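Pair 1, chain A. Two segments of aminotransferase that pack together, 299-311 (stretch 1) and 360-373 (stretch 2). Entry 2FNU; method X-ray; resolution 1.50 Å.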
# COMPACT_ATOMS: atom_id res chain seq x y z
N LYS A 299 -25.78 -18.73 13.89
CA LYS A 299 -24.71 -19.51 13.26
C LYS A 299 -25.29 -20.64 12.40
O LYS A 299 -24.81 -20.88 11.29
CB LYS A 299 -23.73 -20.07 14.29
CG LYS A 299 -22.48 -20.70 13.68
CD LYS A 299 -21.66 -19.67 12.89
CE LYS A 299 -20.63 -20.34 11.99
NZ LYS A 299 -19.48 -20.90 12.75
N LEU A 300 -26.31 -21.33 12.90
CA LEU A 300 -26.96 -22.41 12.14
C LEU A 300 -27.65 -21.87 10.88
O LEU A 300 -27.60 -22.51 9.82
CB LEU A 300 -27.96 -23.17 13.00
CG LEU A 300 -27.36 -24.00 14.14
CD1 LEU A 300 -28.47 -24.71 14.90
CD2 LEU A 300 -26.33 -24.99 13.62
N ILE A 301 -28.27 -20.70 11.00
CA ILE A 301 -28.90 -20.04 9.85
C ILE A 301 -27.87 -19.71 8.77
O ILE A 301 -28.06 -20.04 7.59
CB ILE A 301 -29.68 -18.78 10.29
CG1 ILE A 301 -30.92 -19.19 11.09
CG2 ILE A 301 -30.07 -17.93 9.06
CD1 ILE A 301 -31.59 -18.03 11.80
N LEU A 302 -26.77 -19.10 9.19
CA LEU A 302 -25.68 -18.77 8.27
C LEU A 302 -25.09 -20.02 7.61
O LEU A 302 -24.85 -20.02 6.40
CB LEU A 302 -24.58 -17.98 8.98
CG LEU A 302 -24.93 -16.56 9.43
CD1 LEU A 302 -23.87 -16.09 10.41
CD2 LEU A 302 -25.02 -15.61 8.23
N GLU A 303 -24.87 -21.06 8.40
CA GLU A 303 -24.39 -22.34 7.87
C GLU A 303 -25.38 -22.96 6.87
O GLU A 303 -24.97 -23.51 5.85
CB GLU A 303 -24.06 -23.32 9.01
CG GLU A 303 -22.79 -22.94 9.76
CD GLU A 303 -22.59 -23.67 11.09
OE1 GLU A 303 -23.54 -24.32 11.59
OE2 GLU A 303 -21.48 -23.57 11.65
N SER A 304 -26.67 -22.83 7.16
CA SER A 304 -27.70 -23.32 6.25
C SER A 304 -27.69 -22.54 4.93
O SER A 304 -27.77 -23.13 3.85
CB SER A 304 -29.07 -23.24 6.92
OG SER A 304 -30.10 -23.72 6.07
N LEU A 305 -27.56 -21.21 5.00
CA LEU A 305 -27.46 -20.40 3.80
C LEU A 305 -26.27 -20.85 2.98
O LEU A 305 -26.38 -21.07 1.77
CB LEU A 305 -27.32 -18.91 4.15
CG LEU A 305 -28.59 -18.26 4.71
CD1 LEU A 305 -28.31 -16.82 5.14
CD2 LEU A 305 -29.76 -18.31 3.70
N HIS A 306 -25.12 -21.02 3.63
CA HIS A 306 -23.92 -21.44 2.91
C HIS A 306 -24.07 -22.82 2.28
O HIS A 306 -23.60 -23.03 1.16
CB HIS A 306 -22.69 -21.38 3.83
CG HIS A 306 -22.13 -20.00 3.96
ND1 HIS A 306 -20.79 -19.72 3.78
CD2 HIS A 306 -22.73 -18.81 4.22
CE1 HIS A 306 -20.59 -18.43 3.95
NE2 HIS A 306 -21.75 -17.85 4.22
N LYS A 307 -24.74 -23.74 2.97
CA LYS A 307 -24.97 -25.08 2.40
C LYS A 307 -25.82 -25.02 1.14
O LYS A 307 -25.70 -25.88 0.26
CB LYS A 307 -25.60 -26.01 3.44
CG LYS A 307 -24.59 -26.58 4.42
CD LYS A 307 -25.25 -27.50 5.44
CE LYS A 307 -24.23 -27.96 6.48
NZ LYS A 307 -24.85 -28.87 7.48
N ARG A 308 -26.66 -23.99 1.04
CA ARG A 308 -27.48 -23.72 -0.15
C ARG A 308 -26.75 -22.89 -1.20
O ARG A 308 -27.35 -22.51 -2.21
CB ARG A 308 -28.77 -23.01 0.25
CG ARG A 308 -29.65 -23.83 1.19
CD ARG A 308 -30.80 -23.00 1.72
NE ARG A 308 -31.49 -23.67 2.83
CZ ARG A 308 -32.62 -24.36 2.70
NH1 ARG A 308 -33.20 -24.50 1.51
NH2 ARG A 308 -33.17 -24.94 3.76
N GLY A 309 -25.47 -22.61 -0.97
CA GLY A 309 -24.67 -21.87 -1.94
C GLY A 309 -24.81 -20.36 -1.82
O GLY A 309 -24.32 -19.64 -2.68
N ILE A 310 -25.47 -19.90 -0.76
CA ILE A 310 -25.65 -18.46 -0.53
C ILE A 310 -24.63 -18.01 0.51
O ILE A 310 -24.84 -18.18 1.72
CB ILE A 310 -27.07 -18.15 -0.03
CG1 ILE A 310 -28.12 -18.68 -1.02
CG2 ILE A 310 -27.27 -16.63 0.17
CD1 ILE A 310 -29.48 -18.79 -0.41
N LEU A 311 -23.51 -17.44 0.03
CA LEU A 311 -22.35 -17.21 0.89
C LEU A 311 -22.46 -15.88 1.61
O LEU A 311 -21.62 -14.97 1.47
CB LEU A 311 -21.04 -17.35 0.12
CG LEU A 311 -20.92 -18.65 -0.71
CD1 LEU A 311 -19.57 -18.69 -1.47
CD2 LEU A 311 -21.11 -19.90 0.15
N ASN A 360 -33.75 -16.78 -7.33
CA ASN A 360 -33.41 -18.05 -6.70
C ASN A 360 -32.85 -17.91 -5.30
O ASN A 360 -33.24 -18.63 -4.38
CB ASN A 360 -32.49 -18.89 -7.59
CG ASN A 360 -33.28 -19.72 -8.58
OD1 ASN A 360 -33.51 -20.92 -8.36
ND2 ASN A 360 -33.77 -19.08 -9.64
N ILE A 361 -31.95 -16.95 -5.13
CA ILE A 361 -31.39 -16.70 -3.80
C ILE A 361 -32.49 -16.29 -2.83
O ILE A 361 -32.57 -16.78 -1.70
CB ILE A 361 -30.29 -15.62 -3.86
CG1 ILE A 361 -29.08 -16.14 -4.64
CG2 ILE A 361 -29.87 -15.18 -2.45
CD1 ILE A 361 -28.18 -15.06 -5.19
N ALA A 362 -33.33 -15.34 -3.25
CA ALA A 362 -34.36 -14.81 -2.36
C ALA A 362 -35.33 -15.90 -1.90
O ALA A 362 -35.63 -15.99 -0.72
CB ALA A 362 -35.10 -13.68 -3.07
N HIS A 363 -35.77 -16.74 -2.83
CA HIS A 363 -36.66 -17.81 -2.46
C HIS A 363 -35.96 -18.83 -1.53
O HIS A 363 -36.57 -19.31 -0.57
CB HIS A 363 -37.31 -18.43 -3.71
CG HIS A 363 -38.42 -17.59 -4.28
ND1 HIS A 363 -39.68 -17.54 -3.70
CD2 HIS A 363 -38.48 -16.78 -5.37
CE1 HIS A 363 -40.45 -16.73 -4.40
NE2 HIS A 363 -39.75 -16.27 -5.42
N SER A 364 -34.68 -19.09 -1.77
CA SER A 364 -33.87 -19.95 -0.89
C SER A 364 -33.67 -19.38 0.52
O SER A 364 -33.71 -20.12 1.50
CB SER A 364 -32.51 -20.24 -1.52
OG SER A 364 -32.66 -21.01 -2.71
N VAL A 365 -33.46 -18.06 0.62
CA VAL A 365 -33.36 -17.40 1.93
C VAL A 365 -34.64 -17.61 2.71
O VAL A 365 -34.60 -17.97 3.88
CB VAL A 365 -33.05 -15.88 1.78
CG1 VAL A 365 -33.20 -15.12 3.10
CG2 VAL A 365 -31.66 -15.69 1.24
N LEU A 366 -35.79 -17.41 2.05
CA LEU A 366 -37.06 -17.62 2.73
C LEU A 366 -37.21 -19.06 3.21
O LEU A 366 -37.65 -19.28 4.35
CB LEU A 366 -38.26 -17.20 1.85
CG LEU A 366 -38.33 -15.70 1.58
CD1 LEU A 366 -39.42 -15.44 0.53
CD2 LEU A 366 -38.58 -14.88 2.85
N LYS A 367 -36.83 -20.01 2.36
CA LYS A 367 -36.94 -21.44 2.72
C LYS A 367 -36.06 -21.76 3.91
O LYS A 367 -36.45 -22.55 4.76
CB LYS A 367 -36.57 -22.34 1.54
CG LYS A 367 -37.59 -22.32 0.40
CD LYS A 367 -39.00 -22.67 0.86
CE LYS A 367 -39.99 -22.59 -0.29
NZ LYS A 367 -41.39 -22.42 0.20
N THR A 368 -34.89 -21.13 3.97
CA THR A 368 -33.96 -21.35 5.06
C THR A 368 -34.60 -20.91 6.38
O THR A 368 -34.62 -21.66 7.37
CB THR A 368 -32.65 -20.58 4.81
OG1 THR A 368 -32.03 -21.08 3.62
CG2 THR A 368 -31.70 -20.74 6.00
N PHE A 369 -35.11 -19.68 6.41
CA PHE A 369 -35.74 -19.17 7.62
C PHE A 369 -36.95 -20.00 8.03
O PHE A 369 -37.15 -20.28 9.21
CB PHE A 369 -36.10 -17.70 7.47
CG PHE A 369 -34.95 -16.79 7.79
CD1 PHE A 369 -34.06 -16.40 6.79
CD2 PHE A 369 -34.72 -16.38 9.10
CE1 PHE A 369 -32.97 -15.58 7.09
CE2 PHE A 369 -33.64 -15.55 9.41
CZ PHE A 369 -32.76 -15.15 8.41
N GLU A 370 -37.73 -20.41 7.04
CA GLU A 370 -38.91 -21.23 7.30
C GLU A 370 -38.54 -22.51 8.06
O GLU A 370 -39.32 -23.00 8.88
CB GLU A 370 -39.61 -21.56 5.98
CG GLU A 370 -40.99 -22.23 6.14
CD GLU A 370 -41.59 -22.63 4.80
OE1 GLU A 370 -40.83 -22.91 3.85
OE2 GLU A 370 -42.84 -22.66 4.70
N SER A 371 -37.35 -23.04 7.78
CA SER A 371 -36.94 -24.33 8.35
C SER A 371 -36.61 -24.28 9.84
O SER A 371 -36.50 -25.33 10.48
CB SER A 371 -35.74 -24.89 7.58
OG SER A 371 -34.56 -24.17 7.92
N PHE A 372 -36.45 -23.08 10.39
CA PHE A 372 -36.06 -22.94 11.80
C PHE A 372 -37.28 -22.70 12.68
O PHE A 372 -37.80 -21.59 12.75
CB PHE A 372 -35.03 -21.81 11.96
CG PHE A 372 -33.66 -22.22 11.54
CD1 PHE A 372 -33.29 -22.18 10.20
CD2 PHE A 372 -32.73 -22.67 12.48
CE1 PHE A 372 -32.03 -22.59 9.78
CE2 PHE A 372 -31.46 -23.07 12.08
CZ PHE A 372 -31.10 -23.03 10.72
N LYS A 373 -37.71 -23.77 13.35
CA LYS A 373 -38.92 -23.72 14.17
C LYS A 373 -38.57 -23.19 15.56
O LYS A 373 -37.70 -23.74 16.25
CB LYS A 373 -39.57 -25.11 14.26
CG LYS A 373 -39.72 -25.82 12.91
CD LYS A 373 -40.02 -27.31 13.12
CE LYS A 373 -39.75 -28.14 11.87
NZ LYS A 373 -40.78 -27.96 10.80
O HOH W 1 -32.51 -23.90 -1.04

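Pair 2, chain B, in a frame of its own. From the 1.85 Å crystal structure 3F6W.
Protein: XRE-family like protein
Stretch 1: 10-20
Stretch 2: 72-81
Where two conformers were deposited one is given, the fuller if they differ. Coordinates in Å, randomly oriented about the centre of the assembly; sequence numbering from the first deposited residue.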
# COMPACT_ATOMS: atom_id res chain seq x y z
N ALA B 10 -1.79 -1.29 -3.26
CA ALA B 10 -2.47 -0.40 -2.34
C ALA B 10 -2.56 1.02 -2.89
O ALA B 10 -3.55 1.72 -2.68
CB ALA B 10 -1.76 -0.39 -0.98
N ARG B 11 -1.50 1.48 -3.55
CA ARG B 11 -1.51 2.83 -4.07
C ARG B 11 -2.55 2.93 -5.18
O ARG B 11 -3.25 3.93 -5.30
CB ARG B 11 -0.14 3.19 -4.60
CG ARG B 11 0.85 3.47 -3.48
CD ARG B 11 2.27 3.26 -3.98
NE ARG B 11 2.67 4.27 -4.95
CZ ARG B 11 3.54 4.03 -5.94
NH1 ARG B 11 4.08 2.82 -6.10
NH2 ARG B 11 3.85 5.01 -6.77
N TYR B 12 -2.64 1.86 -5.97
CA TYR B 12 -3.63 1.82 -7.04
C TYR B 12 -5.03 1.82 -6.45
O TYR B 12 -5.92 2.53 -6.91
CB TYR B 12 -3.40 0.60 -7.94
CG TYR B 12 -4.32 0.61 -9.14
CD1 TYR B 12 -3.98 1.30 -10.29
CD2 TYR B 12 -5.53 -0.06 -9.11
CE1 TYR B 12 -4.83 1.34 -11.39
CE2 TYR B 12 -6.40 -0.04 -10.21
CZ TYR B 12 -6.02 0.65 -11.35
OH TYR B 12 -6.87 0.68 -12.43
N GLN B 13 -5.24 1.04 -5.38
CA GLN B 13 -6.57 1.00 -4.79
C GLN B 13 -6.94 2.34 -4.16
O GLN B 13 -8.09 2.76 -4.25
CB GLN B 13 -6.68 -0.15 -3.78
CG GLN B 13 -6.66 -1.53 -4.43
CD GLN B 13 -7.97 -1.87 -5.11
OE1 GLN B 13 -7.99 -2.37 -6.24
NE2 GLN B 13 -9.08 -1.62 -4.43
N ALA B 14 -5.95 3.01 -3.57
CA ALA B 14 -6.16 4.34 -2.99
C ALA B 14 -6.54 5.34 -4.08
O ALA B 14 -7.44 6.16 -3.90
CB ALA B 14 -4.90 4.81 -2.22
N LEU B 15 -5.86 5.26 -5.22
CA LEU B 15 -6.25 6.08 -6.36
C LEU B 15 -7.71 5.82 -6.79
O LEU B 15 -8.46 6.77 -7.03
CB LEU B 15 -5.30 5.88 -7.55
CG LEU B 15 -5.54 6.83 -8.72
CD1 LEU B 15 -5.44 8.27 -8.24
CD2 LEU B 15 -4.53 6.55 -9.82
N LEU B 16 -8.12 4.56 -6.86
CA LEU B 16 -9.53 4.28 -7.18
C LEU B 16 -10.48 4.88 -6.12
O LEU B 16 -11.55 5.40 -6.46
CB LEU B 16 -9.79 2.78 -7.32
CG LEU B 16 -9.13 2.04 -8.49
CD1 LEU B 16 -9.61 0.60 -8.51
CD2 LEU B 16 -9.40 2.76 -9.83
N ASP B 17 -10.10 4.77 -4.86
CA ASP B 17 -10.87 5.34 -3.74
C ASP B 17 -11.05 6.84 -3.98
O ASP B 17 -12.17 7.37 -3.90
CB ASP B 17 -10.11 5.06 -2.43
CG ASP B 17 -10.94 5.33 -1.16
OD1 ASP B 17 -12.17 5.52 -1.26
OD2 ASP B 17 -10.33 5.31 -0.05
N LEU B 18 -9.95 7.53 -4.28
CA LEU B 18 -10.01 8.97 -4.56
C LEU B 18 -10.87 9.29 -5.76
O LEU B 18 -11.58 10.31 -5.77
CB LEU B 18 -8.61 9.56 -4.74
CG LEU B 18 -7.75 9.54 -3.47
CD1 LEU B 18 -6.29 9.82 -3.80
CD2 LEU B 18 -8.29 10.51 -2.41
N LEU B 19 -10.81 8.45 -6.79
CA LEU B 19 -11.57 8.73 -8.01
C LEU B 19 -13.05 8.55 -7.77
O LEU B 19 -13.87 9.29 -8.33
CB LEU B 19 -11.16 7.80 -9.15
CG LEU B 19 -9.86 8.13 -9.88
CD1 LEU B 19 -9.50 7.00 -10.83
CD2 LEU B 19 -10.00 9.44 -10.64
N LEU B 20 -13.40 7.56 -6.96
CA LEU B 20 -14.80 7.34 -6.63
C LEU B 20 -15.31 8.51 -5.79
O LEU B 20 -16.39 9.05 -6.05
CB LEU B 20 -14.99 6.02 -5.88
CG LEU B 20 -16.39 5.68 -5.37
CD1 LEU B 20 -17.37 5.64 -6.54
CD2 LEU B 20 -16.36 4.34 -4.66
N ALA B 72 -3.29 17.27 -10.17
CA ALA B 72 -3.51 17.55 -8.77
C ALA B 72 -3.85 16.28 -7.99
O ALA B 72 -3.41 16.10 -6.86
CB ALA B 72 -4.60 18.60 -8.59
N LEU B 73 -4.65 15.41 -8.60
CA LEU B 73 -5.02 14.17 -7.91
C LEU B 73 -3.78 13.31 -7.70
O LEU B 73 -3.54 12.80 -6.61
CB LEU B 73 -6.10 13.40 -8.69
CG LEU B 73 -6.93 12.40 -7.86
CD1 LEU B 73 -7.96 11.70 -8.73
CD2 LEU B 73 -6.06 11.38 -7.15
N LEU B 74 -2.96 13.18 -8.74
CA LEU B 74 -1.73 12.41 -8.60
C LEU B 74 -0.81 12.98 -7.51
O LEU B 74 -0.20 12.24 -6.75
CB LEU B 74 -0.99 12.36 -9.93
CG LEU B 74 -1.69 11.47 -10.95
CD1 LEU B 74 -0.94 11.53 -12.26
CD2 LEU B 74 -1.77 10.04 -10.44
N SER B 75 -0.72 14.30 -7.46
CA SER B 75 0.13 14.96 -6.47
C SER B 75 -0.31 14.65 -5.06
O SER B 75 0.51 14.38 -4.17
CB SER B 75 0.12 16.47 -6.71
OG SER B 75 0.79 16.77 -7.91
N LYS B 76 -1.62 14.67 -4.86
CA LYS B 76 -2.21 14.36 -3.58
C LYS B 76 -1.95 12.92 -3.19
O LYS B 76 -1.61 12.62 -2.05
CB LYS B 76 -3.71 14.62 -3.64
CG LYS B 76 -4.50 14.08 -2.48
CD LYS B 76 -5.96 14.40 -2.67
CE LYS B 76 -6.12 15.82 -3.20
NZ LYS B 76 -7.53 16.21 -3.38
N LEU B 77 -2.12 12.01 -4.14
CA LEU B 77 -1.85 10.61 -3.88
C LEU B 77 -0.40 10.41 -3.46
O LEU B 77 -0.12 9.72 -2.49
CB LEU B 77 -2.17 9.77 -5.11
CG LEU B 77 -1.91 8.27 -4.95
CD1 LEU B 77 -3.04 7.63 -4.15
CD2 LEU B 77 -1.77 7.61 -6.30
N GLU B 78 0.51 11.05 -4.18
CA GLU B 78 1.92 10.88 -3.90
C GLU B 78 2.31 11.47 -2.55
O GLU B 78 3.20 10.96 -1.88
CB GLU B 78 2.77 11.47 -5.02
CG GLU B 78 2.67 10.64 -6.30
CD GLU B 78 3.84 10.86 -7.22
OE1 GLU B 78 4.28 12.02 -7.36
OE2 GLU B 78 4.31 9.87 -7.82
N ALA B 79 1.60 12.51 -2.15
CA ALA B 79 1.87 13.17 -0.88
C ALA B 79 1.64 12.22 0.29
O ALA B 79 2.07 12.48 1.42
CB ALA B 79 1.00 14.40 -0.74
N MSE B 80 0.96 11.11 0.02
CA MSE B 80 0.59 10.17 1.07
C MSE B 80 1.72 9.23 1.48
O MSE B 80 1.65 8.57 2.52
CB MSE B 80 -0.66 9.40 0.67
CG MSE B 80 -1.88 10.27 0.68
SE MSE B 80 -3.42 9.38 -0.07
CE MSE B 80 -4.74 10.75 0.33
N THR B 81 2.77 9.16 0.66
CA THR B 81 3.97 8.44 1.03
C THR B 81 5.17 9.39 0.98
O THR B 81 6.04 9.28 0.12
CB THR B 81 4.21 7.21 0.14
OG1 THR B 81 3.05 6.36 0.20
CG2 THR B 81 5.42 6.42 0.62
O HOH W 2 2.36 7.57 -7.35

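Pair 1 and pair 2 present the same backbone arrangement, two helices that cross in a roughly antiparallel sense. The N-to-C directions make an angle of 140° in pair 1 and 132° in pair 2, with closest axial approaches of 9.9 and 10.6 Å, and the N, CA and C atoms of 14 central residues superpose with an RMSD of 0.6 Å. The CA atoms of Ser A304 and Thr A368, 6.7 Å apart, mark a close point of pair 1; in pair 2 the CA atoms of Leu B15 and Leu B77 lie 6.8 Å apart. Thr A368 and Leu B77 are equivalent, whereas Ser A304 matches Ala B14, so the nearest backbone partner shifts by one residue along the first helix.

The position shared by Thr A368 and Leu B77 points toward the other helix in both pairs, but it is filled differently. Leu B77 is a knob seated among Arg B11, Ala B14, Leu B15 and Leu B18, with its CD1 3.9 Å from Ala B14 CB and 3.9 Å from Leu B18 CD1. The residues matching that hole, Ile A301, Ser A304, Leu A305 and Arg A308, surround Thr A368 in pair 1. Its CG2 lies 3.4 Å from Ser A304 OG, while its OG1 donates a hydrogen bond to Ser A364 O (2.9 Å), which gives the hydroxyl proton an acceptor within its own helix.

Arg A308 and Leu B18 show the sharpest change in chemistry. Leu B18 places CD1 3.7 Å from Leu B73 CD2, an apolar contact between two buried side chains. Arg A308 instead runs along the exposed side of the second helix, and one face of its guanidinium lies over Thr A368 CA. Its NE comes within 2.8 Å of Thr A368 OG1, but the angle is too poor for a hydrogen bond. A water links the stretches instead, accepting from Arg A308 NH1 at 2.7 Å and donating a weak bond to Ser A364 OG at 3.3 Å. Ser A364 is the counterpart of Leu B73, so a polar pair bridged by water takes the place of two leucines in contact.

Pair 2 has its own water bridge at another matched pair of positions: the water accepts from Arg B11 NH2 (3.0 Å) and donates to Glu B78 OE2 (3.1 Å). The equivalent residues, Ile A301 and Phe A369, meet directly, with CG2 of Ile A301 3.9 Å from CZ of Phe A369. Ile A301 also sets CG1 over the face of the Phe A372 ring, 3.7 Å from its centroid, in a CH-pi contact. The side chain of Thr B81, at the position of Phe A372, comes no nearer to the first stretch than 5.2 Å, from OG1 to CG of Arg B11.

Neither pair has a direct hydrogen bond between its stretches. Packing buries 605 Å² in pair 1, where Ile A310 and Phe A372 contribute strongly, and 433 Å² in the leucine-rich pair 2.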